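Local coordinates for uncharacterized protein (Bacteroides ovatus, PDB 4IRT) that is of unknown function but is a putative neuraminidase, built as a beta-propeller of the BNR repeat-containing family, at residues 198-202 / 203-207; 368-371 / 372-375. All coordinates share one frame; numbering follows the deposited sequence. Where two conformers were deposited one is given.

Contact 1. Residues 198-202 / 203-207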
# COMPACT_ATOMS: atom_id res chain seq x y z
N ARG A 198 2.45 2.36 17.52
CA ARG A 198 1.27 2.84 18.22
C ARG A 198 1.33 2.32 19.64
O ARG A 198 1.29 1.12 19.87
CB ARG A 198 -0.05 2.42 17.60
CG ARG A 198 -1.16 3.21 18.28
CD ARG A 198 -2.55 2.86 17.86
NE ARG A 198 -2.87 3.39 16.55
CZ ARG A 198 -4.06 3.24 15.99
NH1 ARG A 198 -5.03 2.65 16.67
NH2 ARG A 198 -4.28 3.70 14.77
N GLU A 199 1.35 3.24 20.58
CA GLU A 199 1.65 2.92 21.94
C GLU A 199 0.52 2.16 22.65
O GLU A 199 0.79 1.21 23.36
CB GLU A 199 2.06 4.19 22.68
CG GLU A 199 3.00 3.97 23.83
CD GLU A 199 4.26 3.15 23.50
OE1 GLU A 199 4.79 3.14 22.38
OE2 GLU A 199 4.77 2.54 24.43
N THR A 200 -0.75 2.54 22.39
CA THR A 200 -1.89 1.84 22.98
C THR A 200 -3.09 1.88 22.03
O THR A 200 -2.94 2.09 20.84
CB THR A 200 -2.17 2.40 24.42
OG1 THR A 200 -3.17 1.61 25.10
CG2 THR A 200 -2.61 3.87 24.37
N TRP A 201 -4.30 1.63 22.54
CA TRP A 201 -5.49 1.52 21.66
C TRP A 201 -5.64 2.68 20.70
O TRP A 201 -5.96 2.48 19.53
CB TRP A 201 -6.76 1.40 22.51
CG TRP A 201 -6.81 0.13 23.33
CD1 TRP A 201 -6.52 -0.02 24.65
CD2 TRP A 201 -7.17 -1.17 22.84
NE1 TRP A 201 -6.67 -1.35 25.02
CE2 TRP A 201 -7.06 -2.07 23.93
CE3 TRP A 201 -7.58 -1.66 21.59
CZ2 TRP A 201 -7.36 -3.43 23.81
CZ3 TRP A 201 -7.88 -3.02 21.47
CH2 TRP A 201 -7.74 -3.88 22.57
N HIS A 202 -5.41 3.89 21.18
CA HIS A 202 -5.89 5.07 20.51
C HIS A 202 -4.94 5.61 19.45
O HIS A 202 -3.73 5.63 19.62
CB HIS A 202 -6.22 6.13 21.53
CG HIS A 202 -7.09 5.61 22.63
ND1 HIS A 202 -6.59 4.92 23.71
CD2 HIS A 202 -8.44 5.60 22.76
CE1 HIS A 202 -7.59 4.56 24.50
NE2 HIS A 202 -8.73 4.96 23.94
N VAL A 203 -5.53 6.05 18.35
CA VAL A 203 -4.78 6.54 17.20
C VAL A 203 -3.84 7.70 17.53
O VAL A 203 -2.76 7.82 16.92
CB VAL A 203 -5.75 6.94 16.06
CG1 VAL A 203 -6.57 8.17 16.42
CG2 VAL A 203 -4.95 7.17 14.77
N GLU A 204 -4.21 8.57 18.47
CA GLU A 204 -3.33 9.67 18.86
C GLU A 204 -2.03 9.24 19.54
O GLU A 204 -1.17 10.10 19.77
CB GLU A 204 -4.06 10.70 19.75
CG GLU A 204 -4.52 10.15 21.10
CD GLU A 204 -5.92 9.55 21.10
OE1 GLU A 204 -6.41 9.10 20.01
OE2 GLU A 204 -6.50 9.49 22.23
N THR A 205 -1.90 7.95 19.85
CA THR A 205 -0.71 7.41 20.46
C THR A 205 0.26 6.81 19.42
O THR A 205 1.25 6.18 19.80
CB THR A 205 -1.01 6.40 21.61
OG1 THR A 205 -1.48 5.15 21.09
CG2 THR A 205 -2.03 6.98 22.59
N ASN A 206 -0.01 7.02 18.13
CA ASN A 206 0.99 6.77 17.09
C ASN A 206 2.19 7.70 17.35
O ASN A 206 2.03 8.85 17.77
CB ASN A 206 0.47 7.13 15.69
CG ASN A 206 -0.58 6.18 15.15
OD1 ASN A 206 -0.74 5.02 15.60
ND2 ASN A 206 -1.30 6.68 14.13
N HIS A 207 3.39 7.17 17.11
CA HIS A 207 4.58 7.99 17.18
C HIS A 207 5.72 7.39 16.39
O HIS A 207 5.83 6.16 16.28
CB HIS A 207 4.99 8.22 18.64
CG HIS A 207 5.29 6.96 19.41
ND1 HIS A 207 6.56 6.45 19.54
CD2 HIS A 207 4.48 6.14 20.11
CE1 HIS A 207 6.52 5.36 20.29
NE2 HIS A 207 5.27 5.15 20.65
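Thr205 and His202 close the loop that joins antiparallel strands 191-198 and 206-214 in one blade of the beta-propeller. The hydroxyl of Thr205, set between backbone N and carbonyl carbon (chi1 74°), points back into the turn: OG1 donates to His202 O at 2.7 Å in the carbonyl plane and accepts from Thr200 N at 3.0 Å. Thr205 N also reaches His202 O, from above that plane, so two donors of one residue grip a single carbonyl. Beside it, the methyls Thr200 CG2 and Thr205 CG2 meet at 3.6 Å.

Arg198, whose chain bends at chi3 (-75°), lays its guanidinium against Val203 CA, which stands 3.6 Å above the plane over its centre. NE donates to Asn206 OD1 at 2.8 Å, the oxygen near the guanidinium plane but the donor tilted from the plane of the amide carbonyl, while NH2 goes on to Asn252. A leucine in place of Arg198 would probably leave Asn206 OD1 without this donor and Val203 without its flat cover.

Glu199, salt-bridged to Arg177 through OE2, takes up the ring of His207: NE2 donates at 2.7 Å to Glu199 OE1, which lies in the ring plane and is met on its anti side, 33° out of the carboxylate plane.

Contact 2. Residues 368-371 / 372-375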
# COMPACT_ATOMS: atom_id res chain seq x y z
N SER A 368 -4.16 3.74 -4.86
CA SER A 368 -3.29 2.59 -5.07
C SER A 368 -2.90 2.64 -6.56
O SER A 368 -3.64 3.20 -7.41
CB SER A 368 -3.96 1.25 -4.69
OG SER A 368 -5.22 1.09 -5.32
N HIS A 369 -1.72 2.13 -6.88
CA HIS A 369 -1.16 2.27 -8.24
C HIS A 369 -0.43 1.02 -8.70
O HIS A 369 -0.12 0.11 -7.90
CB HIS A 369 -0.20 3.49 -8.29
CG HIS A 369 1.18 3.23 -7.74
ND1 HIS A 369 1.48 3.25 -6.39
CD2 HIS A 369 2.36 3.03 -8.38
CE1 HIS A 369 2.78 3.05 -6.23
NE2 HIS A 369 3.34 2.91 -7.41
N ASP A 370 -0.15 0.99 -9.99
CA ASP A 370 0.46 -0.16 -10.63
C ASP A 370 1.96 -0.02 -10.39
O ASP A 370 2.71 0.59 -11.18
CB ASP A 370 0.09 -0.21 -12.10
CG ASP A 370 0.56 -1.46 -12.79
OD1 ASP A 370 1.54 -2.09 -12.33
OD2 ASP A 370 -0.08 -1.80 -13.81
N THR A 371 2.39 -0.59 -9.27
CA THR A 371 3.78 -0.48 -8.84
C THR A 371 4.75 -1.00 -9.91
O THR A 371 5.79 -0.41 -10.17
CB THR A 371 4.04 -1.27 -7.55
OG1 THR A 371 3.59 -2.62 -7.71
CG2 THR A 371 3.33 -0.64 -6.37
N GLU A 372 4.40 -2.11 -10.53
CA GLU A 372 5.28 -2.75 -11.51
C GLU A 372 5.40 -1.98 -12.83
O GLU A 372 6.46 -1.89 -13.42
CB GLU A 372 4.85 -4.21 -11.70
CG GLU A 372 4.89 -4.98 -10.38
CD GLU A 372 6.18 -4.77 -9.58
OE1 GLU A 372 7.25 -5.22 -10.05
OE2 GLU A 372 6.14 -4.15 -8.50
N LEU A 373 4.31 -1.37 -13.28
CA LEU A 373 4.35 -0.55 -14.47
C LEU A 373 5.23 0.67 -14.28
O LEU A 373 5.94 1.06 -15.18
CB LEU A 373 2.95 -0.10 -14.86
CG LEU A 373 2.81 0.61 -16.19
CD1 LEU A 373 3.21 -0.29 -17.36
CD2 LEU A 373 1.36 1.01 -16.32
N TRP A 374 5.22 1.27 -13.09
CA TRP A 374 6.13 2.37 -12.83
C TRP A 374 7.59 1.86 -12.89
O TRP A 374 8.44 2.49 -13.55
CB TRP A 374 5.80 3.06 -11.50
CG TRP A 374 6.83 4.10 -11.20
CD1 TRP A 374 7.89 3.98 -10.35
CD2 TRP A 374 6.98 5.35 -11.86
NE1 TRP A 374 8.66 5.11 -10.41
CE2 TRP A 374 8.12 5.97 -11.31
CE3 TRP A 374 6.22 6.04 -12.82
CZ2 TRP A 374 8.54 7.24 -11.71
CZ3 TRP A 374 6.66 7.29 -13.21
CH2 TRP A 374 7.79 7.88 -12.64
N LYS A 375 7.88 0.74 -12.23
CA LYS A 375 9.23 0.23 -12.19
C LYS A 375 9.77 -0.15 -13.57
O LYS A 375 10.94 0.10 -13.87
CB LYS A 375 9.32 -1.00 -11.30
CG LYS A 375 9.08 -0.75 -9.82
CD LYS A 375 9.21 -2.09 -9.11
CE LYS A 375 8.73 -2.04 -7.69
NZ LYS A 375 8.63 -3.46 -7.22
O HOH W 1 4.83 -4.42 -5.96
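Asp370 and Leu373 meet at the start of helix 371-377, where Asp370 is the N-cap. Its OD1 accepts from Leu373 N at 3.0 Å, the amide approaching from above the carboxylate plane, 61° out of it. With CG anti to the backbone N (chi1 -173°), the carboxylate swings forward over the first turn, and its CG comes within 3.4 Å of Leu373 CB. The cap thus supplies an acceptor to an amide of the first turn, and a negative charge here would be expected to suit the helix dipole.

The backbone takes over from the cap: Trp374 N donates to Asp370 O, and Lys375 N to Thr371 O at 3.2 Å. The aliphatic part of Lys375 passes over that same carbonyl, CG lying 3.3 Å from Thr371 O, and runs on extended to its ammonium group. There NZ forms a salt bridge with Glu372 OE2 at 2.9 Å, on the syn lone pair of the carboxylate. A bend at chi2 (-47°) folds Glu372 back alongside Thr371, bringing OE2 near OG1; a water bridges the two, 2.8 Å from Thr371 OG1, and donates to Glu372 OE2.

A second shell fixes these groups. Asp370 OD2 is held by Thr30 and Gln35, Thr371 OG1 by Asn26, and Lys375 NZ by the carbonyl of Val185, with Tyr184 offering a cation-pi partner.

Buried, its contact centred about 11 Å from the centre of the chain, the short helix is wedged among several blades. Glu372 and Leu373 rest on strand 28-31, Leu373 also touches strand 381-385, and Trp374 packs on strand 318-322, its indole NE1 bonded to Val321 O.

In the fold
The two contacts lie on opposite sides of the chain's centre, their own centres about 31 Å apart and their nearest atoms about 19 Å apart, and do not touch. Contact 1 is a surface feature, in which a loop between neighbouring strands of a single four-stranded sheet is tied together by polar side chains and backbone amides, with help from residues such as Leu250 and Asn252. Contact 2 is buried, and begins a helix in a chain that is otherwise mostly strand and loop. Asp370 and Lys375 find polar partners on separate strands, while Glu372 is paired within the helix, and its nonpolar side chains pack on strands and loops around it, joining distant parts of the chain where contact 1 joins consecutive strands.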